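Side-chain contacts in maltose operon transcriptional repressor (Staphylococcus aureus subsp. aureus Mu50, PDB 3HCW), which probably represses transcription of the maltose operon, its fragment here carrying a periplasmic-binding-protein-like domain of the kind that senses small effectors: residues Asn24-Tyr27 / Ile28-Leu32; Lys246-Met249 / Leu250-Ala254; Phe143-Ser146 / Lys147-Gln151; Asp229-Leu232 / Thr233-Ser237; Asn51-Asn54 / Asp55-Asp58. All coordinates share one frame; numbering follows the deposited sequence. Where two conformers were deposited one is given.

Interaction 1: Asn24-Tyr27 / Ile28-Leu32; sequences NPFY and INVLL
Val30 CG2 rests over one face of the Phe26 ring, 3.8 Å from the ring centroid and shifted toward the rim, with Phe26 CZ its nearest ring atom at 3.7 Å. This CH-pi contact illustrates how residues one turn apart pack within a helix, here the opening turns of helix 25-39. With its CG anti to the backbone N (chi1 174°), Phe26 swings its ring alongside the next turn, and Val30 CG2 also comes within 3.2 Å of Phe26 O. Phe26 CD2 in turn stands 3.5 Å above the middle of the Tyr27 ring, completing a tight apolar cluster. The helix start is capped by Asn24, whose OD1 accepts from Phe26 N at 3.2 Å, while Asn24 O takes Ile28 N at 3.1 Å.

The flank bearing Ile28 is looser within these turns: Ile28 CD1 merely brushes Asn24 O at 3.5 Å, and the side chain is partly exposed, meeting Ile28 of the second subunit. Asn29 faces the same partner, its amide bonded to Arg22 and Glu19 of the second subunit. Pro247 of helix 247-263 packs against Phe26, Asn29 and Val30, and Met202 of helix 201-213 lies against Asn24 and Pro25.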
loop_
_atom_site.group_PDB
_atom_site.type_symbol
_atom_site.label_atom_id
_atom_site.label_comp_id
_atom_site.label_asym_id
_atom_site.label_seq_id
_atom_site.Cartn_x
_atom_site.Cartn_y
_atom_site.Cartn_z
ATOM N N ASN A 24 -2.484 -0.001 -4.437
ATOM C CA ASN A 24 -3.390 -1.109 -4.146
ATOM C C ASN A 24 -2.549 -2.357 -3.938
ATOM O O ASN A 24 -1.838 -2.771 -4.849
ATOM C CB ASN A 24 -4.384 -1.325 -5.297
ATOM C CG ASN A 24 -5.643 -2.049 -4.864
ATOM O OD1 ASN A 24 -5.591 -3.072 -4.179
ATOM N ND2 ASN A 24 -6.793 -1.519 -5.272
ATOM N N PRO A 25 -2.627 -2.955 -2.738
ATOM C CA PRO A 25 -1.896 -4.169 -2.368
ATOM C C PRO A 25 -2.208 -5.380 -3.247
ATOM O O PRO A 25 -1.482 -6.373 -3.190
ATOM C CB PRO A 25 -2.382 -4.454 -0.939
ATOM C CG PRO A 25 -2.823 -3.146 -0.425
ATOM C CD PRO A 25 -3.460 -2.478 -1.621
ATOM N N PHE A 26 -3.284 -5.306 -4.027
ATOM C CA PHE A 26 -3.582 -6.339 -5.007
ATOM C C PHE A 26 -2.522 -6.320 -6.081
ATOM O O PHE A 26 -1.866 -7.331 -6.330
ATOM C CB PHE A 26 -4.954 -6.139 -5.662
ATOM C CG PHE A 26 -5.227 -7.112 -6.772
ATOM C CD1 PHE A 26 -5.572 -8.429 -6.487
ATOM C CD2 PHE A 26 -5.128 -6.716 -8.110
ATOM C CE1 PHE A 26 -5.823 -9.341 -7.521
ATOM C CE2 PHE A 26 -5.372 -7.620 -9.144
ATOM C CZ PHE A 26 -5.721 -8.929 -8.851
ATOM N N TYR A 27 -2.369 -5.164 -6.715
ATOM C CA TYR A 27 -1.416 -5.020 -7.797
ATOM C C TYR A 27 0.025 -5.114 -7.299
ATOM O O TYR A 27 0.846 -5.755 -7.931
ATOM C CB TYR A 27 -1.685 -3.742 -8.583
ATOM C CG TYR A 27 -3.045 -3.752 -9.243
ATOM C CD1 TYR A 27 -3.267 -4.480 -10.416
ATOM C CD2 TYR A 27 -4.121 -3.051 -8.687
ATOM C CE1 TYR A 27 -4.517 -4.497 -11.034
ATOM C CE2 TYR A 27 -5.376 -3.061 -9.296
ATOM C CZ TYR A 27 -5.568 -3.786 -10.469
ATOM O OH TYR A 27 -6.803 -3.805 -11.072
ATOM N N ILE A 28 0.322 -4.524 -6.146
ATOM C CA ILE A 28 1.671 -4.677 -5.563
ATOM C C ILE A 28 2.063 -6.151 -5.416
ATOM O O ILE A 28 3.139 -6.557 -5.848
ATOM C CB ILE A 28 1.820 -3.916 -4.228
ATOM C CG1 ILE A 28 1.706 -2.411 -4.484
ATOM C CG2 ILE A 28 3.170 -4.245 -3.548
ATOM C CD1 ILE A 28 1.113 -1.676 -3.357
ATOM N N ASN A 29 1.164 -6.961 -4.869
ATOM C CA ASN A 29 1.445 -8.381 -4.730
ATOM C C ASN A 29 1.392 -9.185 -6.030
ATOM O O ASN A 29 2.194 -10.099 -6.216
ATOM C CB ASN A 29 0.574 -8.987 -3.637
ATOM C CG ASN A 29 0.921 -8.443 -2.265
ATOM O OD1 ASN A 29 2.090 -8.333 -1.920
ATOM N ND2 ASN A 29 -0.091 -8.091 -1.482
ATOM N N VAL A 30 0.477 -8.840 -6.934
ATOM C CA VAL A 30 0.400 -9.541 -8.228
ATOM C C VAL A 30 1.676 -9.294 -9.036
ATOM O O VAL A 30 2.319 -10.254 -9.487
ATOM C CB VAL A 30 -0.886 -9.196 -9.037
ATOM C CG1 VAL A 30 -0.815 -9.769 -10.412
ATOM C CG2 VAL A 30 -2.114 -9.775 -8.359
ATOM N N LEU A 31 2.058 -8.021 -9.169
ATOM C CA LEU A 31 3.311 -7.638 -9.840
ATOM C C LEU A 31 4.569 -8.238 -9.186
ATOM O O LEU A 31 5.451 -8.685 -9.894
ATOM C CB LEU A 31 3.437 -6.116 -9.973
ATOM C CG LEU A 31 2.386 -5.368 -10.810
ATOM C CD1 LEU A 31 2.546 -3.850 -10.661
ATOM C CD2 LEU A 31 2.425 -5.766 -12.270
ATOM N N LEU A 32 4.644 -8.257 -7.853
ATOM C CA LEU A 32 5.725 -8.979 -7.151
ATOM C C LEU A 32 5.747 -10.480 -7.489
ATOM O O LEU A 32 6.811 -11.058 -7.758
ATOM C CB LEU A 32 5.619 -8.784 -5.630
ATOM C CG LEU A 32 6.695 -9.417 -4.738
ATOM C CD1 LEU A 32 8.039 -8.720 -4.898
ATOM C CD2 LEU A 32 6.274 -9.389 -3.288
#

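Interaction 2: Lys246-Met249 / Leu250-Ala254; sequences KPRM and LGQQA
Gln252 lies one turn beyond Arg248, and the two side chains meet near the N-terminus of helix 247-263, a helix packed on the mixed central sheet of the periplasmic-binding-protein-like fold. Gln252 CB starts 3.6 Å from Arg248 O, the carbonyl that accepts the Gln252 backbone N-H. CG comes closer to the same oxygen, at 3.3 Å, because it is turned beside the backbone N (chi1 -72°) and back along the helix. From there the chain runs extended: CD is 3.7 Å from Arg248 O, and OE1 draws back to 4.1 Å from the same Arg248 O. NE2 approaches Arg248 NE to 4.0 Å, with the amide and guanidinium planes 70° apart. NE and NE2 are both donors and make no bond to each other; Arg248 NH1 and Gln252 NE2 turn to one acid instead, NH1 forming a salt bridge to Glu36 OE2 and NE2 a hydrogen bond to Glu36 OE1. The shared carboxylate ties this turn to helix 25-39.

On another flank Leu250 is buried against Ile111 and Ile275 of neighbouring strands. Its backbone N closes the first turn on O of Lys246, the N-cap residue, at 2.9 Å, and its CD1 lies 3.7 Å from both that oxygen and Pro247 CA.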
loop_
_atom_site.group_PDB
_atom_site.type_symbol
_atom_site.label_atom_id
_atom_site.label_comp_id
_atom_site.label_asym_id
_atom_site.label_seq_id
_atom_site.Cartn_x
_atom_site.Cartn_y
_atom_site.Cartn_z
ATOM N N LYS A 246 -5.120 -14.391 -2.487
ATOM C CA LYS A 246 -3.762 -14.835 -2.812
ATOM C C LYS A 246 -3.141 -14.142 -4.044
ATOM O O LYS A 246 -2.825 -14.810 -5.040
ATOM C CB LYS A 246 -3.738 -16.360 -2.990
ATOM C CG LYS A 246 -4.618 -17.148 -2.021
ATOM C CD LYS A 246 -3.972 -17.294 -0.647
ATOM C CE LYS A 246 -4.959 -17.903 0.340
ATOM N NZ LYS A 246 -4.539 -17.674 1.753
ATOM N N PRO A 247 -2.986 -12.804 -3.994
ATOM C CA PRO A 247 -2.494 -12.078 -5.185
ATOM C C PRO A 247 -1.041 -12.404 -5.585
ATOM O O PRO A 247 -0.699 -12.375 -6.781
ATOM C CB PRO A 247 -2.681 -10.600 -4.805
ATOM C CG PRO A 247 -2.708 -10.580 -3.290
ATOM C CD PRO A 247 -3.283 -11.899 -2.861
ATOM N N ARG A 248 -0.205 -12.746 -4.605
ATOM C CA ARG A 248 1.167 -13.158 -4.897
ATOM C C ARG A 248 1.191 -14.505 -5.620
ATOM O O ARG A 248 1.984 -14.688 -6.548
ATOM C CB ARG A 248 2.022 -13.190 -3.638
ATOM C CG ARG A 248 3.503 -13.169 -3.931
ATOM C CD ARG A 248 4.295 -12.935 -2.669
ATOM N NE ARG A 248 5.719 -13.108 -2.920
ATOM C CZ ARG A 248 6.675 -12.825 -2.046
ATOM N NH1 ARG A 248 7.947 -13.023 -2.375
ATOM N NH2 ARG A 248 6.362 -12.352 -0.850
ATOM N N MET A 249 0.300 -15.417 -5.212
ATOM C CA MET A 249 0.097 -16.692 -5.907
ATOM C C MET A 249 -0.421 -16.484 -7.329
ATOM O O MET A 249 0.091 -17.085 -8.259
ATOM C CB MET A 249 -0.881 -17.593 -5.150
ATOM C CG MET A 249 -0.246 -18.725 -4.356
ATOM S SD MET A 249 -1.461 -19.970 -3.846
ATOM C CE MET A 249 -1.712 -20.862 -5.378
ATOM N N LEU A 250 -1.448 -15.643 -7.486
ATOM C CA LEU A 250 -1.974 -15.317 -8.824
ATOM C C LEU A 250 -0.870 -14.848 -9.777
ATOM O O LEU A 250 -0.801 -15.291 -10.922
ATOM C CB LEU A 250 -3.052 -14.224 -8.735
ATOM C CG LEU A 250 -4.432 -14.564 -8.179
ATOM C CD1 LEU A 250 -5.070 -13.319 -7.592
ATOM C CD2 LEU A 250 -5.335 -15.177 -9.250
ATOM N N GLY A 251 0.002 -13.967 -9.277
ATOM C CA GLY A 251 1.113 -13.428 -10.049
ATOM C C GLY A 251 2.155 -14.473 -10.419
ATOM O O GLY A 251 2.604 -14.533 -11.571
ATOM N N GLN A 252 2.534 -15.299 -9.446
ATOM C CA GLN A 252 3.492 -16.380 -9.684
ATOM C C GLN A 252 2.968 -17.343 -10.744
ATOM O O GLN A 252 3.715 -17.740 -11.628
ATOM C CB GLN A 252 3.821 -17.133 -8.391
ATOM C CG GLN A 252 4.694 -16.344 -7.429
ATOM C CD GLN A 252 4.844 -17.017 -6.069
ATOM O OE1 GLN A 252 4.225 -18.046 -5.795
ATOM N NE2 GLN A 252 5.675 -16.434 -5.212
ATOM N N GLN A 253 1.685 -17.693 -10.654
ATOM C CA GLN A 253 1.041 -18.594 -11.623
ATOM C C GLN A 253 0.966 -17.989 -13.036
ATOM O O GLN A 253 1.156 -18.693 -14.023
ATOM C CB GLN A 253 -0.358 -18.974 -11.147
ATOM C CG GLN A 253 -0.395 -19.850 -9.892
ATOM C CD GLN A 253 0.056 -21.275 -10.151
ATOM O OE1 GLN A 253 -0.409 -21.928 -11.090
ATOM N NE2 GLN A 253 0.962 -21.766 -9.316
ATOM N N ALA A 254 0.705 -16.685 -13.121
ATOM C CA ALA A 254 0.674 -15.992 -14.408
ATOM C C ALA A 254 2.064 -15.930 -15.025
ATOM O O ALA A 254 2.214 -16.092 -16.241
ATOM C CB ALA A 254 0.104 -14.596 -14.251
#

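Interaction 3: Phe143-Ser146 / Lys147-Gln151; sequences FEVS and KDRIQ
Val145 CG2 sits squarely over one face of the Arg149 guanidinium, 3.4 Å from Arg149 CZ. The two side chains run side by side in the same direction: Arg149 is extended from CG to NE, while Val145 carries CG2 anti to the backbone N (chi1 of CG1 39°), which places that methyl over the flat group one turn on. A second pair is Ser146 and Ile150, where Ile150 CD1 lies 3.7 Å from Ser146 OG. Asp148 folds back on its own turn, CG 3.3 Å from Glu144 O, the same oxygen that accepts Asp148 N at 2.9 Å. Glu144 and Lys147 also lie alongside each other, but their salt bridge, OE2 to NZ at 3.7 Å, is long and doubtful, since Glu144 has a second conformer.

These residues open helix 144-159, the helix of a beta-alpha-beta unit between strands 133-139 and 163-169. Outside partners position the first shell. Arg149 NE is bonded to Asn115 OD1, which helps fix the rotation of the guanidinium, and NH1 holds a glycerol that probably came from the crystallisation liquor. Asp148 OD2 forms a salt bridge with Lys99, which would probably favour the charged form of the carboxylate. Ser146 OG is tied to Thr138 OG1 on strand 133-139, where Phe136 also packs against Arg149 and Ile150.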
loop_
_atom_site.group_PDB
_atom_site.type_symbol
_atom_site.label_atom_id
_atom_site.label_comp_id
_atom_site.label_asym_id
_atom_site.label_seq_id
_atom_site.Cartn_x
_atom_site.Cartn_y
_atom_site.Cartn_z
ATOM N N PHE A 143 -16.510 -4.258 -14.812
ATOM C CA PHE A 143 -15.483 -5.248 -14.489
ATOM C C PHE A 143 -16.088 -6.579 -14.082
ATOM O O PHE A 143 -17.032 -6.623 -13.293
ATOM C CB PHE A 143 -14.543 -4.726 -13.399
ATOM C CG PHE A 143 -13.742 -3.533 -13.826
ATOM C CD1 PHE A 143 -12.822 -3.634 -14.875
ATOM C CD2 PHE A 143 -13.916 -2.305 -13.199
ATOM C CE1 PHE A 143 -12.085 -2.528 -15.284
ATOM C CE2 PHE A 143 -13.185 -1.195 -13.598
ATOM C CZ PHE A 143 -12.269 -1.304 -14.643
ATOM N N GLU A 144 -15.525 -7.653 -14.627
ATOM C CA GLU A 144 -16.042 -8.989 -14.376
ATOM C C GLU A 144 -15.901 -9.433 -12.916
ATOM O O GLU A 144 -16.710 -10.208 -12.440
ATOM C CB GLU A 144 -15.408 -9.999 -15.339
ATOM C CG GLU A 144 -16.246 -10.291 -16.597
ATOM C CD GLU A 144 -16.652 -9.039 -17.384
ATOM O OE1 GLU A 144 -15.797 -8.164 -17.639
ATOM O OE2 GLU A 144 -17.838 -8.939 -17.760
ATOM N N VAL A 145 -14.895 -8.919 -12.209
ATOM C CA VAL A 145 -14.690 -9.231 -10.791
ATOM C C VAL A 145 -15.878 -8.694 -9.966
ATOM O O VAL A 145 -16.429 -9.392 -9.100
ATOM C CB VAL A 145 -13.283 -8.731 -10.280
ATOM C CG1 VAL A 145 -12.926 -7.383 -10.875
ATOM C CG2 VAL A 145 -13.220 -8.665 -8.753
ATOM N N SER A 146 -16.284 -7.470 -10.295
ATOM C CA SER A 146 -17.471 -6.833 -9.756
ATOM C C SER A 146 -18.729 -7.664 -10.030
ATOM O O SER A 146 -19.463 -7.982 -9.090
ATOM C CB SER A 146 -17.596 -5.403 -10.310
ATOM O OG SER A 146 -18.735 -4.737 -9.800
ATOM N N LYS A 147 -18.941 -8.053 -11.293
ATOM C CA LYS A 147 -20.098 -8.877 -11.675
ATOM C C LYS A 147 -20.138 -10.217 -10.933
ATOM O O LYS A 147 -21.194 -10.650 -10.477
ATOM C CB LYS A 147 -20.116 -9.152 -13.186
ATOM C CG LYS A 147 -20.388 -7.950 -14.082
ATOM C CD LYS A 147 -20.374 -8.410 -15.547
ATOM C CE LYS A 147 -20.996 -7.391 -16.495
ATOM N NZ LYS A 147 -20.110 -6.224 -16.743
ATOM N N ASP A 148 -18.987 -10.876 -10.848
ATOM C CA ASP A 148 -18.864 -12.156 -10.143
ATOM C C ASP A 148 -19.146 -12.062 -8.639
ATOM O O ASP A 148 -19.840 -12.901 -8.099
ATOM C CB ASP A 148 -17.471 -12.734 -10.340
ATOM C CG ASP A 148 -17.272 -13.339 -11.701
ATOM O OD1 ASP A 148 -16.199 -13.949 -11.908
ATOM O OD2 ASP A 148 -18.179 -13.213 -12.553
ATOM N N ARG A 149 -18.601 -11.035 -7.985
ATOM C CA ARG A 149 -18.779 -10.849 -6.540
ATOM C C ARG A 149 -20.196 -10.388 -6.179
ATOM O O ARG A 149 -20.747 -10.831 -5.173
ATOM C CB ARG A 149 -17.692 -9.936 -5.947
ATOM C CG ARG A 149 -16.292 -10.584 -5.960
ATOM C CD ARG A 149 -15.203 -9.679 -5.388
ATOM N NE ARG A 149 -13.870 -10.247 -5.609
ATOM C CZ ARG A 149 -12.719 -9.577 -5.500
ATOM N NH1 ARG A 149 -12.710 -8.293 -5.175
ATOM N NH2 ARG A 149 -11.568 -10.194 -5.746
ATOM N N ILE A 150 -20.782 -9.517 -7.005
ATOM C CA ILE A 150 -22.208 -9.185 -6.895
ATOM C C ILE A 150 -23.088 -10.437 -7.041
ATOM O O ILE A 150 -23.956 -10.685 -6.198
ATOM C CB ILE A 150 -22.623 -8.031 -7.878
ATOM C CG1 ILE A 150 -21.991 -6.707 -7.419
ATOM C CG2 ILE A 150 -24.144 -7.871 -7.961
ATOM C CD1 ILE A 150 -22.006 -5.599 -8.428
ATOM N N GLN A 151 -22.853 -11.233 -8.086
ATOM C CA GLN A 151 -23.620 -12.469 -8.296
ATOM C C GLN A 151 -23.585 -13.451 -7.100
ATOM O O GLN A 151 -24.615 -13.998 -6.714
ATOM C CB GLN A 151 -23.170 -13.181 -9.576
ATOM C CG GLN A 151 -23.975 -14.450 -9.927
ATOM C CD GLN A 151 -25.464 -14.185 -10.068
ATOM O OE1 GLN A 151 -25.907 -13.568 -11.040
ATOM N NE2 GLN A 151 -26.249 -14.653 -9.094
#

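Interaction 4: Asp229-Leu232 / Thr233-Ser237; sequences DSYL and TEIAS
Tyr231 and Ile235 set the apolar half of this short turn: the isoleucine lies over one face of the ring, toward its rim, with Ile235 CD1 3.5 Å from Tyr231 CE2. The ring is brought there by a trans first torsion (chi1 -170°), which lays it along the turn, whereas Ile235 directs CG1 between its backbone N and carbonyl carbon, within 3.2 Å of Tyr231 O. That oxygen also accepts Ile235 N at 3.1 Å, although Ile235 is already leaving helical geometry.

The polar half is built from Asp229 and Thr233, whose side chains run at a slant to each other. Thr233 OG1 stands between Asp229 OD1, at 2.8 Å, and Ser230 O, at 3.0 Å; either oxygen could take its single proton. At the start of the turn Ser230 is the N-cap, its OG accepting Leu232 N at 3.1 Å. A further partner of Asp229 OD1 is Arg282, in a salt bridge that probably stabilises the carboxylate.

Helix 231-234 links strand 222-227 to strand 241-244 in a beta-alpha-beta unit. Leu232 packs on Met202 of helix 201-213 and on Pro25 of helix 25-39, while Ile235 meets Leu205 of the second subunit.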
loop_
_atom_site.group_PDB
_atom_site.type_symbol
_atom_site.label_atom_id
_atom_site.label_comp_id
_atom_site.label_asym_id
_atom_site.label_seq_id
_atom_site.Cartn_x
_atom_site.Cartn_y
_atom_site.Cartn_z
ATOM N N ASP A 229 -7.537 -9.469 1.391
ATOM C CA ASP A 229 -6.838 -9.331 2.664
ATOM C C ASP A 229 -5.393 -8.913 2.461
ATOM O O ASP A 229 -4.689 -9.476 1.634
ATOM C CB ASP A 229 -6.859 -10.649 3.439
ATOM C CG ASP A 229 -6.350 -10.495 4.862
ATOM O OD1 ASP A 229 -6.670 -9.471 5.497
ATOM O OD2 ASP A 229 -5.629 -11.392 5.351
ATOM N N SER A 230 -4.987 -7.894 3.207
ATOM C CA SER A 230 -3.596 -7.511 3.329
ATOM C C SER A 230 -3.413 -6.992 4.747
ATOM O O SER A 230 -4.321 -7.088 5.581
ATOM C CB SER A 230 -3.258 -6.406 2.324
ATOM O OG SER A 230 -3.908 -5.192 2.677
ATOM N N TYR A 231 -2.247 -6.408 4.991
ATOM C CA TYR A 231 -1.929 -5.759 6.247
ATOM C C TYR A 231 -2.905 -4.628 6.564
ATOM O O TYR A 231 -3.165 -4.350 7.731
ATOM C CB TYR A 231 -0.474 -5.253 6.229
ATOM C CG TYR A 231 0.038 -4.783 7.573
ATOM C CD1 TYR A 231 0.117 -5.659 8.666
ATOM C CD2 TYR A 231 0.450 -3.468 7.755
ATOM C CE1 TYR A 231 0.587 -5.224 9.910
ATOM C CE2 TYR A 231 0.927 -3.022 8.989
ATOM C CZ TYR A 231 0.990 -3.896 10.060
ATOM O OH TYR A 231 1.456 -3.431 11.272
ATOM N N LEU A 232 -3.479 -4.024 5.523
ATOM C CA LEU A 232 -4.356 -2.855 5.671
ATOM C C LEU A 232 -5.736 -3.150 6.237
ATOM O O LEU A 232 -6.287 -2.328 6.960
ATOM C CB LEU A 232 -4.478 -2.102 4.344
ATOM C CG LEU A 232 -3.181 -1.465 3.833
ATOM C CD1 LEU A 232 -3.393 -0.861 2.457
ATOM C CD2 LEU A 232 -2.647 -0.416 4.817
ATOM N N THR A 233 -6.301 -4.307 5.898
ATOM C CA THR A 233 -7.563 -4.734 6.487
ATOM C C THR A 233 -7.335 -5.280 7.897
ATOM O O THR A 233 -8.184 -5.121 8.763
ATOM C CB THR A 233 -8.271 -5.792 5.635
ATOM O OG1 THR A 233 -7.320 -6.756 5.177
ATOM C CG2 THR A 233 -8.946 -5.154 4.433
ATOM N N GLU A 234 -6.182 -5.918 8.106
ATOM C CA GLU A 234 -5.746 -6.375 9.420
ATOM C C GLU A 234 -5.660 -5.245 10.458
ATOM O O GLU A 234 -6.026 -5.432 11.610
ATOM C CB GLU A 234 -4.385 -7.068 9.304
ATOM C CG GLU A 234 -3.957 -7.795 10.579
ATOM C CD GLU A 234 -2.648 -8.566 10.438
ATOM O OE1 GLU A 234 -1.958 -8.714 11.464
ATOM O OE2 GLU A 234 -2.316 -9.025 9.319
ATOM N N ILE A 235 -5.174 -4.077 10.049
ATOM C CA ILE A 235 -5.029 -2.959 10.986
ATOM C C ILE A 235 -5.968 -1.788 10.665
ATOM O O ILE A 235 -5.711 -0.649 11.055
ATOM C CB ILE A 235 -3.545 -2.502 11.167
ATOM C CG1 ILE A 235 -2.957 -1.977 9.848
ATOM C CG2 ILE A 235 -2.690 -3.659 11.739
ATOM C CD1 ILE A 235 -1.741 -1.090 10.025
ATOM N N ALA A 236 -7.074 -2.092 9.981
ATOM C CA ALA A 236 -8.167 -1.133 9.788
ATOM C C ALA A 236 -8.874 -0.879 11.117
ATOM O O ALA A 236 -8.614 -1.567 12.098
ATOM C CB ALA A 236 -9.158 -1.650 8.752
ATOM N N SER A 237 -9.761 0.112 11.135
ATOM C CA SER A 237 -10.542 0.465 12.304
ATOM C C SER A 237 -12.011 0.116 12.049
ATOM O O SER A 237 -12.702 0.858 11.341
ATOM C CB SER A 237 -10.406 1.969 12.610
ATOM O OG SER A 237 -9.055 2.319 12.914
#

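Interaction 5: Asn51-Asn54 / Asp55-Asp58; sequences NNMN and DLMD
Asn52 ND2 donates to Asp55 OD2 at 2.9 Å and, more weakly, to Asn51 OD1 at 3.4 Å. The stronger bond is not straight, with 148° at the hydrogen, and it reaches the Asp55 oxygen from above the carboxylate plane. The other end of the same amide is also engaged: Asn52 OD1 accepts the backbone N of Asp55 at 3.0 Å, with the donor again well above the carbonyl plane. Asn52 and Asp55 therefore grip each other in both directions, and with amide and carboxylate planes 53° apart the two groups are clearly not stacked. Asn52 can serve both bonds because its CG lies between the backbone N and the carbonyl carbon (chi1 63°), which holds the amide over the first turn.

This is an N-cap: Asn52 immediately precedes helix 53-65, and its side chain occupies a backbone N-H that the start of a helix leaves without an earlier carbonyl. The Asp55 carboxylate, close to that helix end, would probably be favoured in its charged form. Asn52 O then takes Leu56 N at 2.9 Å and starts the regular backbone pattern. On another flank of the same turns the chemistry is apolar. Met53 bends at its second torsion, and its terminal CE comes 3.7 Å from Met57 CG, while Met53 SD lies more loosely at 4.4 Å from Leu56 CD2. Both methionines continue onto Pro82 at the start of helix 82-89, and Met57 also touches Met86 there; Leu56, which is buried, packs against Thr48.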
loop_
_atom_site.group_PDB
_atom_site.type_symbol
_atom_site.label_atom_id
_atom_site.label_comp_id
_atom_site.label_asym_id
_atom_site.label_seq_id
_atom_site.Cartn_x
_atom_site.Cartn_y
_atom_site.Cartn_z
ATOM N N ASN A 51 -2.719 5.938 -17.842
ATOM C CA ASN A 51 -3.801 6.206 -16.892
ATOM C C ASN A 51 -5.211 6.266 -17.503
ATOM O O ASN A 51 -6.196 6.411 -16.782
ATOM C CB ASN A 51 -3.501 7.479 -16.084
ATOM C CG ASN A 51 -3.277 8.708 -16.968
ATOM O OD1 ASN A 51 -4.191 9.507 -17.181
ATOM N ND2 ASN A 51 -2.055 8.863 -17.479
ATOM N N ASN A 52 -5.303 6.152 -18.826
ATOM C CA ASN A 52 -6.599 6.100 -19.507
ATOM C C ASN A 52 -6.569 5.165 -20.711
ATOM O O ASN A 52 -5.494 4.780 -21.156
ATOM C CB ASN A 52 -7.075 7.506 -19.900
ATOM C CG ASN A 52 -6.149 8.189 -20.892
ATOM O OD1 ASN A 52 -6.230 7.957 -22.104
ATOM N ND2 ASN A 52 -5.279 9.056 -20.382
ATOM N N MET A 53 -7.744 4.821 -21.239
ATOM C CA MET A 53 -7.876 3.808 -22.293
ATOM C C MET A 53 -7.230 4.152 -23.642
ATOM O O MET A 53 -6.606 3.288 -24.270
ATOM C CB MET A 53 -9.350 3.429 -22.500
ATOM C CG MET A 53 -9.545 2.144 -23.299
ATOM S SD MET A 53 -8.398 0.883 -22.715
ATOM C CE MET A 53 -8.473 -0.302 -24.042
ATOM N N ASN A 54 -7.384 5.394 -24.092
ATOM C CA ASN A 54 -6.797 5.809 -25.364
ATOM C C ASN A 54 -5.269 5.839 -25.308
ATOM O O ASN A 54 -4.601 5.441 -26.264
ATOM C CB ASN A 54 -7.363 7.159 -25.810
ATOM C CG ASN A 54 -8.854 7.098 -26.103
ATOM O OD1 ASN A 54 -9.619 7.944 -25.641
ATOM N ND2 ASN A 54 -9.277 6.087 -26.866
ATOM N N ASP A 55 -4.740 6.291 -24.172
ATOM C CA ASP A 55 -3.301 6.309 -23.920
ATOM C C ASP A 55 -2.721 4.904 -23.697
ATOM O O ASP A 55 -1.573 4.645 -24.058
ATOM C CB ASP A 55 -2.978 7.216 -22.726
ATOM C CG ASP A 55 -3.099 8.702 -23.053
ATOM O OD1 ASP A 55 -3.234 9.062 -24.243
ATOM O OD2 ASP A 55 -3.053 9.517 -22.109
ATOM N N LEU A 56 -3.511 4.010 -23.100
ATOM C CA LEU A 56 -3.084 2.628 -22.849
ATOM C C LEU A 56 -3.100 1.829 -24.141
ATOM O O LEU A 56 -2.298 0.913 -24.315
ATOM C CB LEU A 56 -3.958 1.956 -21.775
ATOM C CG LEU A 56 -3.546 0.632 -21.110
ATOM C CD1 LEU A 56 -2.442 0.816 -20.075
ATOM C CD2 LEU A 56 -4.752 -0.011 -20.451
ATOM N N MET A 57 -4.008 2.180 -25.048
ATOM C CA MET A 57 -3.995 1.611 -26.396
ATOM C C MET A 57 -2.770 2.087 -27.173
ATOM O O MET A 57 -2.185 1.332 -27.947
ATOM C CB MET A 57 -5.278 1.947 -27.158
ATOM C CG MET A 57 -6.452 1.050 -26.806
ATOM S SD MET A 57 -7.842 1.179 -27.946
ATOM C CE MET A 57 -7.394 -0.042 -29.184
ATOM N N ASP A 58 -2.379 3.338 -26.941
ATOM C CA ASP A 58 -1.196 3.906 -27.574
ATOM C C ASP A 58 0.086 3.254 -27.074
ATOM O O ASP A 58 0.899 2.793 -27.877
ATOM C CB ASP A 58 -1.144 5.427 -27.372
ATOM C CG ASP A 58 -2.131 6.169 -28.260
ATOM O OD1 ASP A 58 -2.621 5.576 -29.246
ATOM O OD2 ASP A 58 -2.415 7.351 -27.969
#

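Overall arrangement
All five contacts occur at the first turns of helices, yet their chemistry follows their place in the fold. Interactions 1 and 4 are buried and both meet the second subunit; they touch each other through Pro25. Interaction 2 packs directly on interaction 1, joining helices 25-39 and 247-263, and is only partly buried. Interaction 3 is also partly buried but stands apart, about 6 Å from interaction 1 at the nearest atoms, and relies on charged and polar partners beyond its helix. Interaction 5 is a surface contact, with centres about 32 Å from interaction 4. Asparagine side chains cap the helices of interactions 1 and 5, a serine that of interaction 4.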